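Local coordinates for protein transcriptional regulator, TetR family (Myxococcus xanthus, PDB 5K7F) that probably acts as a DNA-binding transcriptional repressor of the TetR family, regulating an alternative route to isovaleryl coenzyme A, at residues 83-96 against 140-154. Numbering follows the deposited sequence. Where two conformers were deposited one is given.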
ATOM      1  N   VAL A  83      -8.305   9.668 -19.705  1.00 12.90           N
ATOM      2  CA  VAL A  83      -7.973  10.979 -19.147  1.00 10.96           C
ATOM      3  C   VAL A  83      -6.872  11.677 -19.929  1.00 13.53           C
ATOM      4  O   VAL A  83      -6.647  12.881 -19.742  1.00 17.07           O
ATOM      5  CB  VAL A  83      -7.571  10.875 -17.657  1.00 10.97           C
ATOM      6  CG1 VAL A  83      -8.684  10.218 -16.811  1.00 10.71           C
ATOM      7  CG2 VAL A  83      -6.211  10.137 -17.458  1.00 10.71           C
ATOM      8  N   GLN A  84      -6.166  10.955 -20.794  1.00 15.42           N
ATOM      9  CA  GLN A  84      -4.902  11.492 -21.297  1.00 21.29           C
ATOM     10  C   GLN A  84      -5.092  12.729 -22.177  1.00 22.00           C
ATOM     11  O   GLN A  84      -4.153  13.521 -22.310  1.00 21.54           O
ATOM     12  CB  GLN A  84      -4.118  10.417 -22.056  1.00 23.27           C
ATOM     13  CG  GLN A  84      -4.781   9.951 -23.328  1.00 24.45           C
ATOM     14  CD  GLN A  84      -4.237   8.632 -23.824  1.00 33.79           C
ATOM     15  OE1 GLN A  84      -3.355   8.041 -23.203  1.00 36.91           O
ATOM     16  NE2 GLN A  84      -4.787   8.143 -24.936  1.00 34.80           N
ATOM     17  N   ASP A  85      -6.279  12.938 -22.729  1.00 19.70           N
ATOM     18  CA  ASP A  85      -6.586  14.080 -23.574  1.00 26.53           C
ATOM     19  C   ASP A  85      -7.084  15.300 -22.799  1.00 25.72           C
ATOM     20  O   ASP A  85      -7.369  16.324 -23.428  1.00 25.79           O
ATOM     21  CB  ASP A  85      -7.656  13.696 -24.619  1.00 22.90           C
ATOM     22  CG  ASP A  85      -7.256  12.498 -25.479  1.00 38.04           C
ATOM     23  OD1 ASP A  85      -6.315  12.617 -26.295  1.00 39.72           O
ATOM     24  OD2 ASP A  85      -7.916  11.440 -25.368  1.00 45.91           O
ATOM     25  N   ILE A  86      -7.235  15.223 -21.474  1.00 13.38           N
ATOM     26  CA  ILE A  86      -7.696  16.372 -20.702  1.00 10.50           C
ATOM     27  C   ILE A  86      -6.546  17.364 -20.605  1.00 14.43           C
ATOM     28  O   ILE A  86      -5.471  17.040 -20.082  1.00 14.91           O
ATOM     29  CB  ILE A  86      -8.193  15.937 -19.315  1.00 12.04           C
ATOM     30  CG1 ILE A  86      -9.345  14.955 -19.454  1.00 16.65           C
ATOM     31  CG2 ILE A  86      -8.621  17.124 -18.475  1.00 14.64           C
ATOM     32  CD1 ILE A  86      -9.708  14.286 -18.160  1.00 14.63           C
ATOM     33  N   ALA A  87      -6.769  18.581 -21.120  1.00 17.76           N
ATOM     34  CA  ALA A  87      -5.674  19.532 -21.296  1.00 19.77           C
ATOM     35  C   ALA A  87      -5.307  20.212 -19.986  1.00 12.86           C
ATOM     36  O   ALA A  87      -4.111  20.382 -19.677  1.00 13.08           O
ATOM     37  CB  ALA A  87      -6.052  20.587 -22.337  1.00 22.95           C
ATOM     38  N   ASN A  88      -6.322  20.547 -19.202  1.00 12.65           N
ATOM     39  CA  ASN A  88      -6.122  21.143 -17.891  1.00 14.99           C
ATOM     40  C   ASN A  88      -5.551  20.092 -16.937  1.00 13.21           C
ATOM     41  O   ASN A  88      -6.196  19.045 -16.723  1.00  8.30           O
ATOM     42  CB  ASN A  88      -7.452  21.705 -17.393  1.00 15.67           C
ATOM     43  CG  ASN A  88      -7.333  22.287 -16.008  1.00 15.28           C
ATOM     44  OD1 ASN A  88      -6.709  21.684 -15.169  1.00 13.92           O
ATOM     45  ND2 ASN A  88      -7.941  23.452 -15.761  1.00 20.25           N
ATOM     46  N   PRO A  89      -4.340  20.312 -16.370  1.00 13.66           N
ATOM     47  CA  PRO A  89      -3.637  19.238 -15.640  1.00 12.49           C
ATOM     48  C   PRO A  89      -4.242  18.904 -14.287  1.00 13.32           C
ATOM     49  O   PRO A  89      -4.148  17.739 -13.871  1.00 11.49           O
ATOM     50  CB  PRO A  89      -2.205  19.778 -15.488  1.00 14.14           C
ATOM     51  CG  PRO A  89      -2.355  21.297 -15.554  1.00 10.49           C
ATOM     52  CD  PRO A  89      -3.516  21.524 -16.514  1.00 10.49           C
ATOM     53  N   VAL A  90      -4.853  19.865 -13.583  1.00  7.89           N
ATOM     54  CA  VAL A  90      -5.562  19.506 -12.360  1.00  6.81           C
ATOM     55  C   VAL A  90      -6.849  18.744 -12.675  1.00  9.82           C
ATOM     56  O   VAL A  90      -7.167  17.757 -11.995  1.00  9.30           O
ATOM     57  CB  VAL A  90      -5.807  20.735 -11.459  1.00 15.42           C
ATOM     58  CG1 VAL A  90      -6.992  21.563 -11.860  1.00 15.52           C
ATOM     59  CG2 VAL A  90      -5.962  20.251 -10.002  1.00 19.56           C
ATOM     60  N   GLU A  91      -7.580  19.129 -13.740  1.00 12.83           N
ATOM     61  CA  GLU A  91      -8.735  18.334 -14.154  0.60 12.24           C
ATOM     62  C   GLU A  91      -8.306  16.928 -14.541  1.00 15.00           C
ATOM     63  O   GLU A  91      -8.996  15.949 -14.222  1.00 10.25           O
ATOM     64  CB  GLU A  91      -9.443  18.988 -15.350  0.60 14.08           C
ATOM     65  CG  GLU A  91     -10.170  20.302 -15.070  0.60 21.09           C
ATOM     66  CD  GLU A  91     -10.952  20.826 -16.295  0.60 22.22           C
ATOM     67  OE1 GLU A  91     -11.115  20.084 -17.308  0.60 17.39           O
ATOM     68  OE2 GLU A  91     -11.390  21.994 -16.240  0.60 28.09           O
ATOM     69  N   ARG A  92      -7.164  16.806 -15.171  1.00  9.92           N
ATOM     70  CA  ARG A  92      -6.647  15.502 -15.542  1.00  8.95           C
ATOM     71  C   ARG A  92      -6.310  14.641 -14.298  1.00  8.61           C
ATOM     72  O   ARG A  92      -6.660  13.491 -14.205  1.00  9.26           O
ATOM     73  CB  ARG A  92      -5.427  15.663 -16.418  1.00 10.00           C
ATOM     74  CG  ARG A  92      -4.979  14.432 -17.093  1.00 12.01           C
ATOM     75  CD  ARG A  92      -4.158  14.735 -18.328  1.00 20.02           C
ATOM     76  NE  ARG A  92      -2.859  15.109 -18.021  1.00 21.78           N
ATOM     77  CZ  ARG A  92      -2.323  16.295 -18.255  1.00 15.30           C
ATOM     78  NH1 ARG A  92      -3.011  17.209 -18.817  1.00 15.34           N
ATOM     79  NH2 ARG A  92      -1.126  16.535 -17.863  1.00 11.12           N
ATOM     80  N   LEU A  93      -5.652  15.254 -13.318  1.00  9.50           N
ATOM     81  CA  LEU A  93      -5.311  14.511 -12.102  1.00  7.51           C
ATOM     82  C   LEU A  93      -6.570  14.096 -11.340  1.00  6.27           C
ATOM     83  O   LEU A  93      -6.658  12.963 -10.832  1.00  8.41           O
ATOM     84  CB  LEU A  93      -4.410  15.375 -11.231  1.00 12.18           C
ATOM     85  CG  LEU A  93      -2.940  15.392 -11.664  1.00 10.31           C
ATOM     86  CD1 LEU A  93      -2.292  16.590 -11.059  1.00  8.70           C
ATOM     87  CD2 LEU A  93      -2.266  14.079 -11.272  1.00 10.85           C
ATOM     88  N   ARG A  94      -7.584  14.985 -11.296  1.00  9.10           N
ATOM     89  CA  ARG A  94      -8.833  14.658 -10.606  1.00 10.29           C
ATOM     90  C   ARG A  94      -9.553  13.485 -11.283  1.00  8.63           C
ATOM     91  O   ARG A  94     -10.047  12.565 -10.609  1.00  8.73           O
ATOM     92  CB  ARG A  94      -9.770  15.867 -10.589  1.00 13.62           C
ATOM     93  CG  ARG A  94      -9.300  16.991  -9.726  1.00 13.52           C
ATOM     94  CD  ARG A  94     -10.277  18.174  -9.744  1.00 11.71           C
ATOM     95  NE  ARG A  94      -9.760  19.295  -8.981  1.00 16.43           N
ATOM     96  CZ  ARG A  94      -9.838  20.573  -9.356  1.00 20.34           C
ATOM     97  NH1 ARG A  94     -10.427  20.908 -10.499  1.00 25.02           N
ATOM     98  NH2 ARG A  94      -9.311  21.514  -8.586  1.00 18.38           N
ATOM     99  N   ALA A  95      -9.571  13.485 -12.605  1.00  8.43           N
ATOM    100  CA  ALA A  95     -10.197  12.386 -13.341  1.00 14.86           C
ATOM    101  C   ALA A  95      -9.377  11.111 -13.221  1.00 14.18           C
ATOM    102  O   ALA A  95      -9.954  10.020 -13.099  1.00  8.08           O
ATOM    103  CB  ALA A  95     -10.393  12.763 -14.808  1.00 10.42           C
ATOM    104  N   CYS A  96      -8.031  11.237 -13.242  1.00 10.69           N
ATOM    105  CA  CYS A  96      -7.146  10.080 -13.155  1.00  8.97           C
ATOM    106  C   CYS A  96      -7.315   9.381 -11.815  1.00  6.23           C
ATOM    107  O   CYS A  96      -7.452   8.154 -11.738  1.00  6.23           O
ATOM    108  CB  CYS A  96      -5.708  10.517 -13.383  1.00  8.70           C
ATOM    109  SG  CYS A  96      -4.539   9.183 -13.723  1.00 11.05           S
ATOM    110  N   PHE A 140       3.551   9.863 -16.146  1.00  9.85           N
ATOM    111  CA  PHE A 140       2.336  10.586 -16.470  1.00  9.76           C
ATOM    112  C   PHE A 140       1.857  11.416 -15.291  1.00 10.90           C
ATOM    113  O   PHE A 140       1.514  12.593 -15.449  1.00 10.23           O
ATOM    114  CB  PHE A 140       1.277   9.585 -16.898  1.00 10.00           C
ATOM    115  CG  PHE A 140      -0.083  10.206 -17.235  1.00  8.50           C
ATOM    116  CD1 PHE A 140      -0.358  10.694 -18.498  1.00 13.52           C
ATOM    117  CD2 PHE A 140      -1.090  10.283 -16.270  1.00 11.08           C
ATOM    118  CE1 PHE A 140      -1.631  11.216 -18.808  1.00 14.23           C
ATOM    119  CE2 PHE A 140      -2.341  10.801 -16.569  1.00 13.94           C
ATOM    120  CZ  PHE A 140      -2.604  11.298 -17.819  1.00 11.76           C
ATOM    121  N   LEU A 141       1.809  10.816 -14.100  1.00 11.98           N
ATOM    122  CA  LEU A 141       1.392  11.579 -12.924  1.00 11.01           C
ATOM    123  C   LEU A 141       2.367  12.724 -12.645  1.00  8.93           C
ATOM    124  O   LEU A 141       1.936  13.856 -12.351  1.00  9.67           O
ATOM    125  CB  LEU A 141       1.273  10.662 -11.698  1.00 11.02           C
ATOM    126  CG  LEU A 141       0.259   9.501 -11.771  1.00 10.30           C
ATOM    127  CD1 LEU A 141       0.318   8.685 -10.494  1.00 11.02           C
ATOM    128  CD2 LEU A 141      -1.104  10.038 -11.959  1.00 11.43           C
ATOM    129  N   GLU A 142       3.680  12.474 -12.768  1.00  9.98           N
ATOM    130  CA  GLU A 142       4.652  13.536 -12.491  1.00 10.94           C
ATOM    131  C   GLU A 142       4.506  14.701 -13.463  1.00  9.68           C
ATOM    132  O   GLU A 142       4.542  15.864 -13.051  1.00  7.68           O
ATOM    133  CB  GLU A 142       6.091  12.986 -12.524  1.00 11.80           C
ATOM    134  CG  GLU A 142       6.416  12.037 -11.409  1.00 10.58           C
ATOM    135  CD  GLU A 142       7.903  11.717 -11.217  1.00 19.68           C
ATOM    136  OE1 GLU A 142       8.752  12.201 -11.981  1.00 23.95           O
ATOM    137  OE2 GLU A 142       8.210  10.948 -10.283  1.00 15.91           O
ATOM    138  N   GLU A 143       4.284  14.423 -14.749  1.00 12.77           N
ATOM    139  CA  GLU A 143       4.091  15.510 -15.709  1.00 11.89           C
ATOM    140  C   GLU A 143       2.862  16.343 -15.359  1.00 10.65           C
ATOM    141  O   GLU A 143       2.905  17.571 -15.407  1.00 11.79           O
ATOM    142  CB  GLU A 143       3.997  14.944 -17.130  1.00 15.75           C
ATOM    143  N   ALA A 144       1.762  15.698 -14.965  1.00  9.64           N
ATOM    144  CA  ALA A 144       0.570  16.450 -14.574  1.00 10.87           C
ATOM    145  C   ALA A 144       0.804  17.280 -13.313  1.00  7.26           C
ATOM    146  O   ALA A 144       0.403  18.454 -13.251  1.00 10.11           O
ATOM    147  CB  ALA A 144      -0.610  15.514 -14.369  1.00 10.62           C
ATOM    148  N   PHE A 145       1.450  16.707 -12.305  1.00 11.07           N
ATOM    149  CA  PHE A 145       1.775  17.495 -11.116  1.00  8.18           C
ATOM    150  C   PHE A 145       2.653  18.699 -11.483  1.00 10.75           C
ATOM    151  O   PHE A 145       2.379  19.821 -11.054  1.00 11.73           O
ATOM    152  CB  PHE A 145       2.429  16.601 -10.059  1.00  7.57           C
ATOM    153  CG  PHE A 145       1.455  15.941  -9.121  1.00  4.97           C
ATOM    154  CD1 PHE A 145       0.806  16.660  -8.160  1.00  8.49           C
ATOM    155  CD2 PHE A 145       1.173  14.585  -9.238  1.00 10.60           C
ATOM    156  CE1 PHE A 145      -0.059  16.023  -7.285  1.00 10.32           C
ATOM    157  CE2 PHE A 145       0.323  13.967  -8.368  1.00  7.37           C
ATOM    158  CZ  PHE A 145      -0.298  14.690  -7.402  1.00  9.12           C
ATOM    159  N   SER A 146       3.647  18.499 -12.350  1.00  9.42           N
ATOM    160  CA  SER A 146       4.507  19.600 -12.809  1.00  9.65           C
ATOM    161  C   SER A 146       3.726  20.736 -13.450  1.00 14.60           C
ATOM    162  O   SER A 146       3.953  21.913 -13.143  1.00 12.17           O
ATOM    163  CB  SER A 146       5.532  19.062 -13.799  1.00 13.58           C
ATOM    164  OG  SER A 146       6.531  18.388 -13.068  1.00 18.04           O
ATOM    165  N   GLN A 147       2.868  20.397 -14.410  1.00 11.04           N
ATOM    166  CA  GLN A 147       2.049  21.369 -15.125  1.00 14.54           C
ATOM    167  C   GLN A 147       1.091  22.095 -14.199  1.00 11.22           C
ATOM    168  O   GLN A 147       0.966  23.318 -14.256  1.00 11.46           O
ATOM    169  CB  GLN A 147       1.265  20.652 -16.203  1.00 13.19           C
ATOM    170  CG  GLN A 147       2.108  20.038 -17.264  1.00  9.19           C
ATOM    171  CD  GLN A 147       1.299  19.175 -18.191  1.00  9.29           C
ATOM    172  OE1 GLN A 147       0.098  19.032 -18.024  1.00 13.71           O
ATOM    173  NE2 GLN A 147       1.969  18.572 -19.178  1.00 15.87           N
ATOM    174  N   ALA A 148       0.368  21.347 -13.358  1.00  8.89           N
ATOM    175  CA  ALA A 148      -0.570  21.961 -12.445  1.00  9.34           C
ATOM    176  C   ALA A 148       0.106  22.897 -11.452  1.00 11.95           C
ATOM    177  O   ALA A 148      -0.475  23.932 -11.113  1.00 14.86           O
ATOM    178  CB  ALA A 148      -1.343  20.877 -11.702  1.00 14.28           C
ATOM    179  N   SER A 149       1.296  22.525 -10.923  1.00 11.50           N
ATOM    180  CA  SER A 149       2.018  23.392  -9.994  1.00  9.77           C
ATOM    181  C   SER A 149       2.510  24.657 -10.697  1.00 10.33           C
ATOM    182  O   SER A 149       2.310  25.771 -10.210  1.00 11.66           O
ATOM    183  CB  SER A 149       3.199  22.635  -9.352  1.00 17.98           C
ATOM    184  OG  SER A 149       3.955  23.494  -8.509  1.00 25.64           O
ATOM    185  N   GLN A 150       3.144  24.512 -11.856  1.00 13.30           N
ATOM    186  CA  GLN A 150       3.645  25.696 -12.568  1.00 11.78           C
ATOM    187  C   GLN A 150       2.519  26.665 -12.906  1.00 21.51           C
ATOM    188  O   GLN A 150       2.710  27.887 -12.835  1.00 19.63           O
ATOM    189  CB  GLN A 150       4.383  25.270 -13.840  1.00 15.62           C
ATOM    190  CG  GLN A 150       4.938  26.442 -14.662  1.00 19.23           C
ATOM    191  CD  GLN A 150       5.973  27.220 -13.911  1.00 26.43           C
ATOM    192  OE1 GLN A 150       6.919  26.648 -13.361  1.00 24.92           O
ATOM    193  NE2 GLN A 150       5.806  28.541 -13.872  1.00 26.68           N
ATOM    194  N   GLN A 151       1.327  26.142 -13.187  1.00  9.28           N
ATOM    195  CA  GLN A 151       0.192  26.952 -13.619  1.00 17.91           C
ATOM    196  C   GLN A 151      -0.630  27.449 -12.438  1.00 18.83           C
ATOM    197  O   GLN A 151      -1.628  28.140 -12.652  1.00 13.96           O
ATOM    198  CB  GLN A 151      -0.694  26.168 -14.602  1.00 17.50           C
ATOM    199  CG  GLN A 151       0.038  25.804 -15.895  1.00 15.26           C
ATOM    200  CD  GLN A 151      -0.741  24.864 -16.819  1.00 15.28           C
ATOM    201  OE1 GLN A 151      -1.946  24.881 -16.860  1.00 15.13           O
ATOM    202  NE2 GLN A 151      -0.021  24.036 -17.551  1.00 16.53           N
ATOM    203  N   GLY A 152      -0.198  27.156 -11.207  1.00 15.53           N
ATOM    204  CA  GLY A 152      -0.907  27.612 -10.025  1.00 17.20           C
ATOM    205  C   GLY A 152      -2.280  27.001  -9.833  1.00 18.91           C
ATOM    206  O   GLY A 152      -3.135  27.617  -9.186  1.00 18.90           O
ATOM    207  N   LEU A 153      -2.526  25.805 -10.386  1.00 13.96           N
ATOM    208  CA  LEU A 153      -3.802  25.123 -10.186  1.00 14.69           C
ATOM    209  C   LEU A 153      -3.780  24.148  -9.007  1.00 16.24           C
ATOM    210  O   LEU A 153      -4.844  23.672  -8.607  1.00 15.43           O
ATOM    211  CB  LEU A 153      -4.205  24.392 -11.473  1.00 19.98           C
ATOM    212  CG  LEU A 153      -4.322  25.266 -12.729  1.00 13.11           C
ATOM    213  CD1 LEU A 153      -4.276  24.381 -13.960  1.00 12.68           C
ATOM    214  CD2 LEU A 153      -5.603  26.121 -12.730  1.00 26.05           C
ATOM    215  N   ILE A 154      -2.603  23.871  -8.434  1.00 14.03           N
ATOM    216  CA  ILE A 154      -2.453  23.128  -7.189  1.00 11.29           C
ATOM    217  C   ILE A 154      -1.339  23.819  -6.414  1.00 12.05           C
ATOM    218  O   ILE A 154      -0.481  24.508  -6.983  1.00 13.91           O
ATOM    219  CB  ILE A 154      -2.115  21.619  -7.363  1.00 11.49           C
ATOM    220  CG1 ILE A 154      -0.833  21.442  -8.162  1.00 10.70           C
ATOM    221  CG2 ILE A 154      -3.269  20.859  -8.054  1.00 12.10           C
ATOM    222  CD1 ILE A 154      -0.434  20.023  -8.378  1.00 17.32           C
TER
HETATM  223  O   HOH W   1       0.124  13.890 -17.635  1.00 10.68           O
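Two helices of the all-helical TetR-type C-terminal domain pack here, the start of helix 89-105 against the end of helix 125-150. Their short segments run roughly antiparallel at 140°, with axes 8.7 Å apart. Ala-144 and Ala-148 face the other helix, and the CA atoms of Pro-89 and Ala-144 come within 5.2 Å of each other. Pro-89 pushes CG against the backbone of Ala-148, 3.5 Å from Ala-148 N, while its CB meets Gln-147. Leu-93 sets CG 3.6 Å from Ala-144 CB, and its CD1 sits over the centre of the Phe-145 ring as a CH-pi contact. That ring also packs on Met-195 of the second subunit.

Arg-92 ties the polar flank together. With CG anti to the backbone N (chi1 -168°) and a bend at chi3, its chain passes the Phe-140 ring and its guanidinium turns to Gln-147. NH2 donates to Gln-147 OE1 at 2.8 Å in a nearly straight bond, from above the amide plane. NH1 reaches back to Ile-86 O, so the preceding loop is held too. A water accepts from NH2 and donates to Phe-140 O. A leucine in place of Arg-92 would probably leave Gln-147 OE1 and Ile-86 O without this shared donor group and let the loop shift.

A Schellman motif at Gly-152 ends helix 125-150. Beyond it, Ile-154 CG2 presses tightly on Val-90 CG2 at 3.4 Å.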